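Local atomic coordinates of pectinesterase A (Erwinia chrysanthemi, PDB entry 2NTP), a protein that hydrolyses the methyl esters of pectin to galacturonate units and methanol, probably the first step in maceration and soft-rotting of plant tissue. Residues 32-37 with 52-57; 48-53 with 91-96; 96-101 with 142-147. All blocks are in the same frame, centred on the assembly; numbering follows the deposited sequence.

Contact 1 (32-37 with 52-57)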
ATOM      1  N   SER A  32     -15.405 -15.204 -15.834  1.00 19.12           N
ATOM      2  CA  SER A  32     -13.999 -14.791 -15.825  1.00 18.64           C
ATOM      3  C   SER A  32     -13.460 -14.280 -17.163  1.00 18.42           C
ATOM      4  O   SER A  32     -12.241 -14.143 -17.333  1.00 17.96           O
ATOM      5  CB  SER A  32     -13.129 -15.935 -15.310  1.00 18.65           C
ATOM      6  OG  SER A  32     -13.355 -17.121 -16.058  1.00 19.12           O
ATOM      7  N   THR A  33     -14.362 -14.003 -18.103  1.00 18.31           N
ATOM      8  CA  THR A  33     -14.024 -13.266 -19.318  1.00 18.22           C
ATOM      9  C   THR A  33     -13.610 -11.845 -18.927  1.00 17.63           C
ATOM     10  O   THR A  33     -14.110 -11.318 -17.927  1.00 17.66           O
ATOM     11  CB  THR A  33     -15.214 -13.213 -20.312  1.00 18.37           C
ATOM     12  OG1 THR A  33     -16.412 -12.845 -19.616  1.00 19.76           O
ATOM     13  CG2 THR A  33     -15.418 -14.569 -20.974  1.00 19.06           C
ATOM     14  N   PRO A  34     -12.687 -11.228 -19.691  1.00 16.96           N
ATOM     15  CA  PRO A  34     -12.274  -9.862 -19.346  1.00 16.48           C
ATOM     16  C   PRO A  34     -13.440  -8.870 -19.346  1.00 16.05           C
ATOM     17  O   PRO A  34     -14.298  -8.912 -20.234  1.00 15.90           O
ATOM     18  CB  PRO A  34     -11.256  -9.503 -20.438  1.00 16.48           C
ATOM     19  CG  PRO A  34     -11.487 -10.481 -21.533  1.00 16.96           C
ATOM     20  CD  PRO A  34     -11.980 -11.730 -20.884  1.00 17.01           C
ATOM     21  N   PHE A  35     -13.479  -8.011 -18.331  1.00 15.51           N
ATOM     22  CA  PHE A  35     -14.474  -6.945 -18.254  1.00 15.26           C
ATOM     23  C   PHE A  35     -13.753  -5.639 -17.960  1.00 14.99           C
ATOM     24  O   PHE A  35     -13.095  -5.510 -16.923  1.00 15.23           O
ATOM     25  CB  PHE A  35     -15.512  -7.251 -17.170  1.00 15.29           C
ATOM     26  CG  PHE A  35     -16.766  -6.424 -17.276  1.00 15.73           C
ATOM     27  CD1 PHE A  35     -17.789  -6.801 -18.144  1.00 16.23           C
ATOM     28  CD2 PHE A  35     -16.929  -5.272 -16.510  1.00 15.58           C
ATOM     29  CE1 PHE A  35     -18.954  -6.046 -18.251  1.00 16.90           C
ATOM     30  CE2 PHE A  35     -18.095  -4.507 -16.612  1.00 16.03           C
ATOM     31  CZ  PHE A  35     -19.106  -4.897 -17.487  1.00 16.20           C
ATOM     32  N   VAL A  36     -13.872  -4.689 -18.882  1.00 14.60           N
ATOM     33  CA  VAL A  36     -13.107  -3.442 -18.840  1.00 14.51           C
ATOM     34  C   VAL A  36     -14.037  -2.244 -18.684  1.00 14.42           C
ATOM     35  O   VAL A  36     -14.959  -2.047 -19.484  1.00 14.68           O
ATOM     36  CB  VAL A  36     -12.234  -3.271 -20.107  1.00 14.56           C
ATOM     37  CG1 VAL A  36     -11.264  -2.104 -19.956  1.00 14.79           C
ATOM     38  CG2 VAL A  36     -11.482  -4.569 -20.418  1.00 14.54           C
ATOM     39  N   ILE A  37     -13.782  -1.444 -17.650  1.00 14.15           N
ATOM     40  CA  ILE A  37     -14.611  -0.284 -17.335  1.00 13.67           C
ATOM     41  C   ILE A  37     -13.817   1.013 -17.470  1.00 13.91           C
ATOM     42  O   ILE A  37     -12.760   1.176 -16.848  1.00 13.81           O
ATOM     43  CB  ILE A  37     -15.211  -0.393 -15.909  1.00 13.77           C
ATOM     44  CG1 ILE A  37     -16.003  -1.695 -15.767  1.00 13.24           C
ATOM     45  CG2 ILE A  37     -16.087   0.831 -15.592  1.00 13.57           C
ATOM     46  CD1 ILE A  37     -16.352  -2.075 -14.329  1.00 13.42           C
ATOM     47  N   ARG A  52     -14.808 -10.387  -8.630  1.00 13.87           N
ATOM     48  CA  ARG A  52     -14.844 -10.961  -9.966  1.00 13.86           C
ATOM     49  C   ARG A  52     -13.451 -10.981 -10.580  1.00 13.47           C
ATOM     50  O   ARG A  52     -12.768  -9.955 -10.644  1.00 13.56           O
ATOM     51  CB  ARG A  52     -15.795 -10.190 -10.873  1.00 14.09           C
ATOM     52  CG  ARG A  52     -16.136 -10.942 -12.154  1.00 14.96           C
ATOM     53  CD  ARG A  52     -16.752 -10.018 -13.169  1.00 16.26           C
ATOM     54  NE  ARG A  52     -17.138 -10.715 -14.394  1.00 16.29           N
ATOM     55  CZ  ARG A  52     -16.308 -11.004 -15.394  1.00 17.26           C
ATOM     56  NH1 ARG A  52     -15.020 -10.681 -15.324  1.00 16.15           N
ATOM     57  NH2 ARG A  52     -16.766 -11.627 -16.472  1.00 18.06           N
ATOM     58  N   ASN A  53     -13.052 -12.165 -11.037  1.00 13.15           N
ATOM     59  CA  ASN A  53     -11.782 -12.346 -11.733  1.00 12.49           C
ATOM     60  C   ASN A  53     -11.761 -11.618 -13.072  1.00 12.03           C
ATOM     61  O   ASN A  53     -12.800 -11.478 -13.723  1.00 11.76           O
ATOM     62  CB  ASN A  53     -11.510 -13.837 -11.964  1.00 12.84           C
ATOM     63  CG  ASN A  53     -11.264 -14.605 -10.671  1.00 12.94           C
ATOM     64  OD1 ASN A  53     -10.799 -14.054  -9.670  1.00 13.53           O
ATOM     65  ND2 ASN A  53     -11.565 -15.898 -10.694  1.00 14.89           N
ATOM     66  N   ASN A  54     -10.572 -11.161 -13.476  1.00 11.36           N
ATOM     67  CA  ASN A  54     -10.362 -10.568 -14.801  1.00 11.08           C
ATOM     68  C   ASN A  54     -11.140  -9.261 -15.004  1.00 10.90           C
ATOM     69  O   ASN A  54     -11.635  -8.975 -16.101  1.00 10.87           O
ATOM     70  CB  ASN A  54     -10.711 -11.602 -15.889  1.00 11.21           C
ATOM     71  CG  ASN A  54      -9.847 -11.482 -17.138  1.00 11.38           C
ATOM     72  OD1 ASN A  54      -9.025 -10.573 -17.279  1.00 11.25           O
ATOM     73  ND2 ASN A  54     -10.040 -12.417 -18.062  1.00 11.21           N
ATOM     74  N   LEU A  55     -11.261  -8.482 -13.928  1.00 10.57           N
ATOM     75  CA  LEU A  55     -11.890  -7.162 -13.981  1.00 10.84           C
ATOM     76  C   LEU A  55     -10.819  -6.091 -14.097  1.00 10.58           C
ATOM     77  O   LEU A  55      -9.768  -6.193 -13.452  1.00 10.24           O
ATOM     78  CB  LEU A  55     -12.755  -6.908 -12.742  1.00 11.32           C
ATOM     79  CG  LEU A  55     -13.353  -5.496 -12.640  1.00 12.55           C
ATOM     80  CD1 LEU A  55     -14.468  -5.290 -13.667  1.00 14.50           C
ATOM     81  CD2 LEU A  55     -13.836  -5.206 -11.238  1.00 14.14           C
ATOM     82  N   HIS A  56     -11.096  -5.078 -14.916  1.00 10.25           N
ATOM     83  CA  HIS A  56     -10.117  -4.040 -15.260  1.00 10.32           C
ATOM     84  C   HIS A  56     -10.749  -2.654 -15.281  1.00 10.52           C
ATOM     85  O   HIS A  56     -11.759  -2.427 -15.954  1.00 10.52           O
ATOM     86  CB  HIS A  56      -9.455  -4.366 -16.600  1.00 10.14           C
ATOM     87  CG  HIS A  56      -8.964  -5.776 -16.686  1.00  9.85           C
ATOM     88  ND1 HIS A  56      -7.719  -6.159 -16.234  1.00  9.02           N
ATOM     89  CD2 HIS A  56      -9.573  -6.906 -17.115  1.00  9.39           C
ATOM     90  CE1 HIS A  56      -7.572  -7.457 -16.409  1.00  9.31           C
ATOM     91  NE2 HIS A  56      -8.688  -7.938 -16.928  1.00  9.16           N
ATOM     92  N   LEU A  57     -10.155  -1.741 -14.516  1.00 10.50           N
ATOM     93  CA  LEU A  57     -10.608  -0.356 -14.448  1.00 10.43           C
ATOM     94  C   LEU A  57      -9.590   0.535 -15.134  1.00 10.79           C
ATOM     95  O   LEU A  57      -8.390   0.375 -14.926  1.00 10.49           O
ATOM     96  CB  LEU A  57     -10.798   0.091 -12.991  1.00 10.19           C
ATOM     97  CG  LEU A  57     -11.676  -0.766 -12.068  1.00  9.88           C
ATOM     98  CD1 LEU A  57     -11.715  -0.185 -10.659  1.00  9.93           C
ATOM     99  CD2 LEU A  57     -13.101  -0.902 -12.627  1.00 10.50           C
TER
HETATM  100  O   HOH W   1     -18.653 -13.297 -17.735  1.00 40.61           O
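Packing is tightest where parallel strands 35-37 and 55-57 bury Phe35, Ile37, Leu55 and Leu57 on one face. Leu55 sends CD1 across: it meets the edge of the Phe35 ring at CD2 (3.8 Å) and reaches Ile37 CD1. Ile37 and Leu57 lie side by side; branched aliphatic chains suit this surface because they need no polar partners. Phe35 O receives His56 N, and Ile37 N gives a straighter bond (165° at hydrogen, against 143°) to His56 O (2.8 Å), both nearly along the C=O axis.

Ser32, Thr33 and Pro34 are exposed, and polar bonds rather than apolar packing hold this end. Arg52, extended from CG to NE, grips Thr33 O end-on with NH1 (2.8 Å) and NH2 (3.0 Å), that oxygen lying in the guanidinium plane while Phe35 CB covers one face. A water joins Thr33 OG1 to NH2, its bond to the arginine weak. Asn54 points toward the other segment, giving ND2 to Ser32 O (2.9 Å), while its OD1 accepts His56 NE2 at 2.7 Å in the ring plane.

Helix 21-26 covers the apolar face, Ile25 touching Ile37 and Leu55, while strand 6-8 flanks strand 35-39 and strand 99-101 flanks strand 55-59.

Contact 2 (48-53 with 91-96)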
ATOM      1  N   LEU A  48     -15.268  -0.044  -2.635  1.00 11.20           N
ATOM      2  CA  LEU A  48     -15.432  -1.164  -3.557  1.00 11.20           C
ATOM      3  C   LEU A  48     -14.748  -2.427  -3.061  1.00 11.14           C
ATOM      4  O   LEU A  48     -13.652  -2.370  -2.500  1.00 10.69           O
ATOM      5  CB  LEU A  48     -14.882  -0.800  -4.941  1.00 11.21           C
ATOM      6  CG  LEU A  48     -15.369   0.501  -5.587  1.00 11.76           C
ATOM      7  CD1 LEU A  48     -14.492   0.864  -6.781  1.00 12.32           C
ATOM      8  CD2 LEU A  48     -16.836   0.408  -5.990  1.00 12.79           C
ATOM      9  N   THR A  49     -15.402  -3.566  -3.278  1.00 11.12           N
ATOM     10  CA  THR A  49     -14.794  -4.870  -3.042  1.00 11.60           C
ATOM     11  C   THR A  49     -14.900  -5.660  -4.336  1.00 11.92           C
ATOM     12  O   THR A  49     -15.998  -5.894  -4.846  1.00 12.06           O
ATOM     13  CB  THR A  49     -15.459  -5.630  -1.875  1.00 11.69           C
ATOM     14  OG1 THR A  49     -15.336  -4.852  -0.680  1.00 11.91           O
ATOM     15  CG2 THR A  49     -14.794  -6.991  -1.660  1.00 11.80           C
ATOM     16  N   ILE A  50     -13.746  -6.040  -4.871  1.00 12.02           N
ATOM     17  CA  ILE A  50     -13.669  -6.724  -6.159  1.00 12.29           C
ATOM     18  C   ILE A  50     -13.565  -8.225  -5.944  1.00 12.42           C
ATOM     19  O   ILE A  50     -12.582  -8.708  -5.386  1.00 12.29           O
ATOM     20  CB  ILE A  50     -12.450  -6.229  -6.991  1.00 12.45           C
ATOM     21  CG1 ILE A  50     -12.483  -4.704  -7.194  1.00 13.37           C
ATOM     22  CG2 ILE A  50     -12.334  -7.007  -8.306  1.00 12.08           C
ATOM     23  CD1 ILE A  50     -13.806  -4.130  -7.645  1.00 15.21           C
ATOM     24  N   THR A  51     -14.580  -8.961  -6.393  1.00 12.85           N
ATOM     25  CA  THR A  51     -14.617 -10.411  -6.214  1.00 13.54           C
ATOM     26  C   THR A  51     -14.685 -11.144  -7.547  1.00 13.84           C
ATOM     27  O   THR A  51     -14.641 -12.374  -7.582  1.00 14.81           O
ATOM     28  CB  THR A  51     -15.812 -10.856  -5.338  1.00 13.45           C
ATOM     29  OG1 THR A  51     -17.033 -10.401  -5.932  1.00 14.26           O
ATOM     30  CG2 THR A  51     -15.678 -10.295  -3.922  1.00 13.81           C
ATOM     31  N   ARG A  52     -14.808 -10.387  -8.630  1.00 13.87           N
ATOM     32  CA  ARG A  52     -14.844 -10.961  -9.966  1.00 13.86           C
ATOM     33  C   ARG A  52     -13.451 -10.981 -10.580  1.00 13.47           C
ATOM     34  O   ARG A  52     -12.768  -9.955 -10.644  1.00 13.56           O
ATOM     35  CB  ARG A  52     -15.795 -10.190 -10.873  1.00 14.09           C
ATOM     36  CG  ARG A  52     -16.136 -10.942 -12.154  1.00 14.96           C
ATOM     37  CD  ARG A  52     -16.752 -10.018 -13.169  1.00 16.26           C
ATOM     38  NE  ARG A  52     -17.138 -10.715 -14.394  1.00 16.29           N
ATOM     39  CZ  ARG A  52     -16.308 -11.004 -15.394  1.00 17.26           C
ATOM     40  NH1 ARG A  52     -15.020 -10.681 -15.324  1.00 16.15           N
ATOM     41  NH2 ARG A  52     -16.766 -11.627 -16.472  1.00 18.06           N
ATOM     42  N   ASN A  53     -13.052 -12.165 -11.037  1.00 13.15           N
ATOM     43  CA  ASN A  53     -11.782 -12.346 -11.733  1.00 12.49           C
ATOM     44  C   ASN A  53     -11.761 -11.618 -13.072  1.00 12.03           C
ATOM     45  O   ASN A  53     -12.800 -11.478 -13.723  1.00 11.76           O
ATOM     46  CB  ASN A  53     -11.510 -13.837 -11.964  1.00 12.84           C
ATOM     47  CG  ASN A  53     -11.264 -14.605 -10.671  1.00 12.94           C
ATOM     48  OD1 ASN A  53     -10.799 -14.054  -9.670  1.00 13.53           O
ATOM     49  ND2 ASN A  53     -11.565 -15.898 -10.694  1.00 14.89           N
ATOM     50  N   ILE A  91     -10.651   0.513  -1.446  1.00  6.72           N
ATOM     51  CA  ILE A  91     -10.788  -0.546  -2.445  1.00  7.06           C
ATOM     52  C   ILE A  91     -10.144  -1.828  -1.929  1.00  7.18           C
ATOM     53  O   ILE A  91      -9.005  -1.816  -1.458  1.00  7.16           O
ATOM     54  CB  ILE A  91     -10.190  -0.133  -3.816  1.00  7.14           C
ATOM     55  CG1 ILE A  91     -10.991   1.033  -4.410  1.00  6.89           C
ATOM     56  CG2 ILE A  91     -10.159  -1.329  -4.791  1.00  7.33           C
ATOM     57  CD1 ILE A  91     -10.529   1.482  -5.795  1.00  7.53           C
ATOM     58  N   THR A  92     -10.900  -2.919  -2.007  1.00  7.26           N
ATOM     59  CA  THR A  92     -10.429  -4.237  -1.593  1.00  7.53           C
ATOM     60  C   THR A  92     -10.415  -5.152  -2.817  1.00  7.76           C
ATOM     61  O   THR A  92     -11.443  -5.321  -3.470  1.00  7.68           O
ATOM     62  CB  THR A  92     -11.342  -4.821  -0.492  1.00  7.66           C
ATOM     63  OG1 THR A  92     -11.323  -3.958   0.659  1.00  7.76           O
ATOM     64  CG2 THR A  92     -10.884  -6.209  -0.090  1.00  7.64           C
ATOM     65  N   ILE A  93      -9.250  -5.723  -3.131  1.00  7.91           N
ATOM     66  CA  ILE A  93      -9.131  -6.647  -4.266  1.00  8.19           C
ATOM     67  C   ILE A  93      -9.076  -8.077  -3.753  1.00  8.79           C
ATOM     68  O   ILE A  93      -8.082  -8.486  -3.139  1.00  8.57           O
ATOM     69  CB  ILE A  93      -7.879  -6.360  -5.154  1.00  8.28           C
ATOM     70  CG1 ILE A  93      -7.805  -4.886  -5.577  1.00  8.09           C
ATOM     71  CG2 ILE A  93      -7.852  -7.305  -6.367  1.00  7.55           C
ATOM     72  CD1 ILE A  93      -8.985  -4.390  -6.409  1.00  7.95           C
ATOM     73  N   SER A  94     -10.157  -8.819  -3.993  1.00  9.82           N
ATOM     74  CA  SER A  94     -10.291 -10.209  -3.553  1.00 10.93           C
ATOM     75  C   SER A  94     -10.598 -11.099  -4.753  1.00 11.25           C
ATOM     76  O   SER A  94     -11.448 -11.996  -4.685  1.00 11.71           O
ATOM     77  CB  SER A  94     -11.401 -10.338  -2.509  1.00 10.96           C
ATOM     78  OG  SER A  94     -11.059  -9.643  -1.323  1.00 13.71           O
ATOM     79  N   ALA A  95      -9.914 -10.817  -5.856  1.00 11.36           N
ATOM     80  CA  ALA A  95     -10.067 -11.572  -7.092  1.00 11.25           C
ATOM     81  C   ALA A  95      -8.732 -11.594  -7.821  1.00 11.40           C
ATOM     82  O   ALA A  95      -7.813 -10.840  -7.485  1.00 11.82           O
ATOM     83  CB  ALA A  95     -11.136 -10.950  -7.964  1.00 11.67           C
ATOM     84  N   LYS A  96      -8.631 -12.464  -8.820  1.00 10.83           N
ATOM     85  CA  LYS A  96      -7.407 -12.620  -9.590  1.00 10.80           C
ATOM     86  C   LYS A  96      -7.452 -11.800 -10.868  1.00  9.92           C
ATOM     87  O   LYS A  96      -8.526 -11.488 -11.375  1.00  9.97           O
ATOM     88  CB  LYS A  96      -7.185 -14.094  -9.931  1.00 11.13           C
ATOM     89  CG  LYS A  96      -6.908 -14.950  -8.718  1.00 12.94           C
ATOM     90  CD  LYS A  96      -6.794 -16.409  -9.081  1.00 17.13           C
ATOM     91  CE  LYS A  96      -6.520 -17.240  -7.839  1.00 18.76           C
ATOM     92  NZ  LYS A  96      -7.549 -17.001  -6.788  1.00 21.39           N
TER
HETATM   93  O   HOH W   2     -13.154  -1.900   0.335  1.00  9.27           O
HETATM   94  O   HOH W   3     -12.743 -14.437  -5.509  1.00 44.01           O
HETATM   95  O   HOH W   4     -10.221  -9.023 -11.054  1.00  9.95           O
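In Ile50 and Ile93 CG1 stands anti to the carbonyl carbon, and chi2 of -48° and -61° folds each CD1 round, so that Ile93 CD1 rests on Ile50 CG1 at 3.6 Å. Asn53 has a similar first torsion, which swings OD1 over to the other segment, where it accepts Lys96 N at 2.8 Å. That bond is straight at hydrogen (173°), although the donor sits above the carbonyl plane. An asparagine suits this place because its short side chain can stand in for a backbone acceptor after the strand has ended.

Between strands 48-50 and 91-93 the pairing is parallel: Thr92 N binds Leu48 O, Ile50 N binds Thr92 O nearly along the C=O axis (2.8 Å), and Ser94 N binds Ile50 O. Leu48 and Ile91 lie side by side on the buried face with the isoleucines, whereas Thr49 and Thr92 occupy the other face, where a beta-branched hydroxyl residue fits both an extended backbone and water. One water lies within hydrogen-bonding distance of both Thr92 OG1 and Leu48 O. Ala95 is small enough for its CB to lie 3.3 Å from Arg52 O, and another water bridges Arg52 O and Lys96 O.

Stacking of matching strands from successive turns in a short parallel sheet, aliphatic side chains inward, is characteristic of the right-handed parallel beta-helix of pectinesterases.

Contact 3 (96-101 with 142-147)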
ATOM      1  N   LYS A  96      -8.631 -12.464  -8.820  1.00 10.83           N
ATOM      2  CA  LYS A  96      -7.407 -12.620  -9.590  1.00 10.80           C
ATOM      3  C   LYS A  96      -7.452 -11.800 -10.868  1.00  9.92           C
ATOM      4  O   LYS A  96      -8.526 -11.488 -11.375  1.00  9.97           O
ATOM      5  CB  LYS A  96      -7.185 -14.094  -9.931  1.00 11.13           C
ATOM      6  CG  LYS A  96      -6.908 -14.950  -8.718  1.00 12.94           C
ATOM      7  CD  LYS A  96      -6.794 -16.409  -9.081  1.00 17.13           C
ATOM      8  CE  LYS A  96      -6.520 -17.240  -7.839  1.00 18.76           C
ATOM      9  NZ  LYS A  96      -7.549 -17.001  -6.788  1.00 21.39           N
ATOM     10  N   ASP A  97      -6.267 -11.459 -11.374  1.00  9.53           N
ATOM     11  CA  ASP A  97      -6.106 -10.779 -12.666  1.00  8.93           C
ATOM     12  C   ASP A  97      -6.845  -9.449 -12.766  1.00  8.77           C
ATOM     13  O   ASP A  97      -7.392  -9.103 -13.817  1.00  8.76           O
ATOM     14  CB  ASP A  97      -6.461 -11.726 -13.817  1.00  8.96           C
ATOM     15  CG  ASP A  97      -5.573 -12.951 -13.844  1.00  8.89           C
ATOM     16  OD1 ASP A  97      -4.335 -12.789 -13.898  1.00  9.43           O
ATOM     17  OD2 ASP A  97      -6.106 -14.074 -13.799  1.00  9.77           O
ATOM     18  N   PHE A  98      -6.844  -8.707 -11.658  1.00  8.32           N
ATOM     19  CA  PHE A  98      -7.371  -7.352 -11.628  1.00  8.27           C
ATOM     20  C   PHE A  98      -6.320  -6.393 -12.159  1.00  8.00           C
ATOM     21  O   PHE A  98      -5.129  -6.588 -11.917  1.00  8.29           O
ATOM     22  CB  PHE A  98      -7.733  -6.945 -10.192  1.00  8.31           C
ATOM     23  CG  PHE A  98      -8.195  -5.513 -10.067  1.00  8.96           C
ATOM     24  CD1 PHE A  98      -9.509  -5.168 -10.380  1.00  9.56           C
ATOM     25  CD2 PHE A  98      -7.312  -4.504  -9.659  1.00  9.27           C
ATOM     26  CE1 PHE A  98      -9.943  -3.845 -10.285  1.00  9.35           C
ATOM     27  CE2 PHE A  98      -7.739  -3.174  -9.566  1.00  9.75           C
ATOM     28  CZ  PHE A  98      -9.055  -2.844  -9.875  1.00  9.41           C
ATOM     29  N   SER A  99      -6.758  -5.360 -12.869  1.00  7.87           N
ATOM     30  CA  SER A  99      -5.888  -4.221 -13.157  1.00  7.96           C
ATOM     31  C   SER A  99      -6.620  -2.899 -12.991  1.00  7.95           C
ATOM     32  O   SER A  99      -7.826  -2.808 -13.233  1.00  7.58           O
ATOM     33  CB  SER A  99      -5.235  -4.322 -14.543  1.00  8.34           C
ATOM     34  OG  SER A  99      -6.159  -4.104 -15.594  1.00  8.51           O
ATOM     35  N   ALA A 100      -5.880  -1.889 -12.538  1.00  7.89           N
ATOM     36  CA  ALA A 100      -6.339  -0.509 -12.560  1.00  7.99           C
ATOM     37  C   ALA A 100      -5.296   0.338 -13.267  1.00  8.22           C
ATOM     38  O   ALA A 100      -4.092   0.150 -13.058  1.00  7.89           O
ATOM     39  CB  ALA A 100      -6.580   0.008 -11.144  1.00  8.06           C
ATOM     40  N   GLN A 101      -5.761   1.265 -14.102  1.00  8.59           N
ATOM     41  CA  GLN A 101      -4.875   2.167 -14.829  1.00  9.72           C
ATOM     42  C   GLN A 101      -5.390   3.603 -14.798  1.00  9.50           C
ATOM     43  O   GLN A 101      -6.597   3.827 -14.884  1.00  9.77           O
ATOM     44  CB  GLN A 101      -4.708   1.713 -16.287  1.00  9.80           C
ATOM     45  CG  GLN A 101      -3.711   2.570 -17.078  1.00 11.23           C
ATOM     46  CD  GLN A 101      -3.697   2.274 -18.568  1.00 11.69           C
ATOM     47  OE1 GLN A 101      -4.620   1.664 -19.107  1.00 14.20           O
ATOM     48  NE2 GLN A 101      -2.639   2.716 -19.241  1.00 14.76           N
ATOM     49  N   ALA A 142      -2.400  -8.832  -9.473  1.00  7.85           N
ATOM     50  CA  ALA A 142      -3.044  -7.521  -9.494  1.00  7.51           C
ATOM     51  C   ALA A 142      -2.067  -6.475 -10.020  1.00  7.18           C
ATOM     52  O   ALA A 142      -0.961  -6.339  -9.498  1.00  7.15           O
ATOM     53  CB  ALA A 142      -3.532  -7.141  -8.097  1.00  7.50           C
ATOM     54  N   TYR A 143      -2.490  -5.731 -11.036  1.00  7.09           N
ATOM     55  CA  TYR A 143      -1.598  -4.824 -11.759  1.00  7.20           C
ATOM     56  C   TYR A 143      -2.113  -3.395 -11.682  1.00  7.07           C
ATOM     57  O   TYR A 143      -3.261  -3.123 -12.031  1.00  6.97           O
ATOM     58  CB  TYR A 143      -1.501  -5.295 -13.216  1.00  7.50           C
ATOM     59  CG  TYR A 143      -0.603  -4.515 -14.165  1.00  8.25           C
ATOM     60  CD1 TYR A 143       0.451  -3.710 -13.708  1.00  8.47           C
ATOM     61  CD2 TYR A 143      -0.794  -4.626 -15.542  1.00  9.23           C
ATOM     62  CE1 TYR A 143       1.270  -3.008 -14.615  1.00  9.04           C
ATOM     63  CE2 TYR A 143       0.018  -3.949 -16.442  1.00  9.54           C
ATOM     64  CZ  TYR A 143       1.043  -3.142 -15.979  1.00  9.80           C
ATOM     65  OH  TYR A 143       1.835  -2.487 -16.896  1.00  9.68           O
ATOM     66  N   PHE A 144      -1.256  -2.488 -11.223  1.00  7.22           N
ATOM     67  CA  PHE A 144      -1.625  -1.083 -11.088  1.00  7.15           C
ATOM     68  C   PHE A 144      -0.637  -0.226 -11.860  1.00  7.35           C
ATOM     69  O   PHE A 144       0.533  -0.149 -11.495  1.00  7.84           O
ATOM     70  CB  PHE A 144      -1.669  -0.693  -9.606  1.00  7.22           C
ATOM     71  CG  PHE A 144      -2.587  -1.558  -8.797  1.00  7.21           C
ATOM     72  CD1 PHE A 144      -2.140  -2.778  -8.286  1.00  7.57           C
ATOM     73  CD2 PHE A 144      -3.910  -1.177  -8.586  1.00  7.68           C
ATOM     74  CE1 PHE A 144      -3.000  -3.605  -7.553  1.00  8.64           C
ATOM     75  CE2 PHE A 144      -4.774  -1.993  -7.858  1.00  8.11           C
ATOM     76  CZ  PHE A 144      -4.315  -3.212  -7.345  1.00  7.80           C
ATOM     77  N   LYS A 145      -1.106   0.391 -12.944  1.00  7.87           N
ATOM     78  CA  LYS A 145      -0.243   1.209 -13.802  1.00  8.31           C
ATOM     79  C   LYS A 145      -0.730   2.651 -13.849  1.00  8.20           C
ATOM     80  O   LYS A 145      -1.911   2.896 -14.098  1.00  8.14           O
ATOM     81  CB  LYS A 145      -0.168   0.641 -15.223  1.00  8.89           C
ATOM     82  CG  LYS A 145       0.814   1.410 -16.116  1.00 11.08           C
ATOM     83  CD  LYS A 145       1.169   0.680 -17.389  1.00 15.54           C
ATOM     84  CE  LYS A 145       2.262   1.419 -18.151  1.00 15.97           C
ATOM     85  NZ  LYS A 145       3.618   1.272 -17.528  1.00 17.84           N
ATOM     86  N   ASP A 146       0.187   3.594 -13.627  1.00  8.19           N
ATOM     87  CA  ASP A 146      -0.153   5.018 -13.587  1.00  8.34           C
ATOM     88  C   ASP A 146      -1.293   5.245 -12.586  1.00  7.91           C
ATOM     89  O   ASP A 146      -2.326   5.852 -12.893  1.00  7.64           O
ATOM     90  CB  ASP A 146      -0.498   5.524 -14.993  1.00  8.87           C
ATOM     91  CG  ASP A 146      -0.728   7.026 -15.047  1.00  9.87           C
ATOM     92  OD1 ASP A 146      -0.033   7.785 -14.334  1.00 10.47           O
ATOM     93  OD2 ASP A 146      -1.614   7.442 -15.827  1.00 12.19           O
ATOM     94  N   VAL A 147      -1.095   4.729 -11.379  1.00  7.37           N
ATOM     95  CA  VAL A 147      -2.085   4.844 -10.312  1.00  7.15           C
ATOM     96  C   VAL A 147      -1.476   5.638  -9.160  1.00  6.75           C
ATOM     97  O   VAL A 147      -0.280   5.535  -8.894  1.00  7.42           O
ATOM     98  CB  VAL A 147      -2.554   3.442  -9.826  1.00  7.06           C
ATOM     99  CG1 VAL A 147      -3.349   3.531  -8.528  1.00  8.39           C
ATOM    100  CG2 VAL A 147      -3.396   2.754 -10.906  1.00  7.06           C
TER
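Three backbone bonds join strand 99-101 to strand 142-145 in parallel register. Phe98 O accepts Tyr143 N (2.9 Å), Tyr143 O accepts Ala100 N nearly along its C=O axis, and Ala100 O takes Lys145 N at 3.0 Å. The carbonyls are also approached by CA-H groups, as where Ser99 CA lies 3.1 Å from Tyr143 O. On the other edge of strand 99-101, the backbone of Ser99 bonds with Leu55 and Leu57.

Several polar side chains find partners outside the pair. Ser99 holds OG in the crowded position between its backbone N and carbonyl carbon (chi1 72°), where it bonds His56 ND1, a compact hydroxyl serving a buried imidazole. Lys145, long enough to leave the strand, forms a salt bridge with Asp167, while Asp146 OD2 bonds Ser102 OG at the corner of the chain.

The face bearing Ala100 and Phe144 is apolar. Phe144 CE2 meets the edge of the Phe98 ring at CE2 (3.6 Å), the two planes inclined at 49°. Ala100 sets its small CB beside Phe144 CD2, and past the corner Val147 CG2 rests against Ala100 O.

Phe144 also stacks on Phe165 of the next strand; such inward-facing aromatic rows on consecutive turns are a well-known feature of the parallel beta-helix.

How the contacts relate
The three contacts lie on the same side of the chain's centre, their own centres about 10 to 11 Å apart. Contacts 1 and 3 belong to one long parallel sheet, in which strand 55-59 lies between 35-39 and 99-101, followed by 142-145; contact 2 belongs to a separate four-stranded sheet. The chain passes from strand 48-50 to 55-59 and from 91-93 to 99-101, so the loops that end contact 2 lead into the long sheet, sharing Arg52 and Asn53 with contact 1 and Lys96 with contact 3. Phe98 packs against Ile50 and Ile93, joining both sheets inside the beta-helix whose body carries the pectin-binding site.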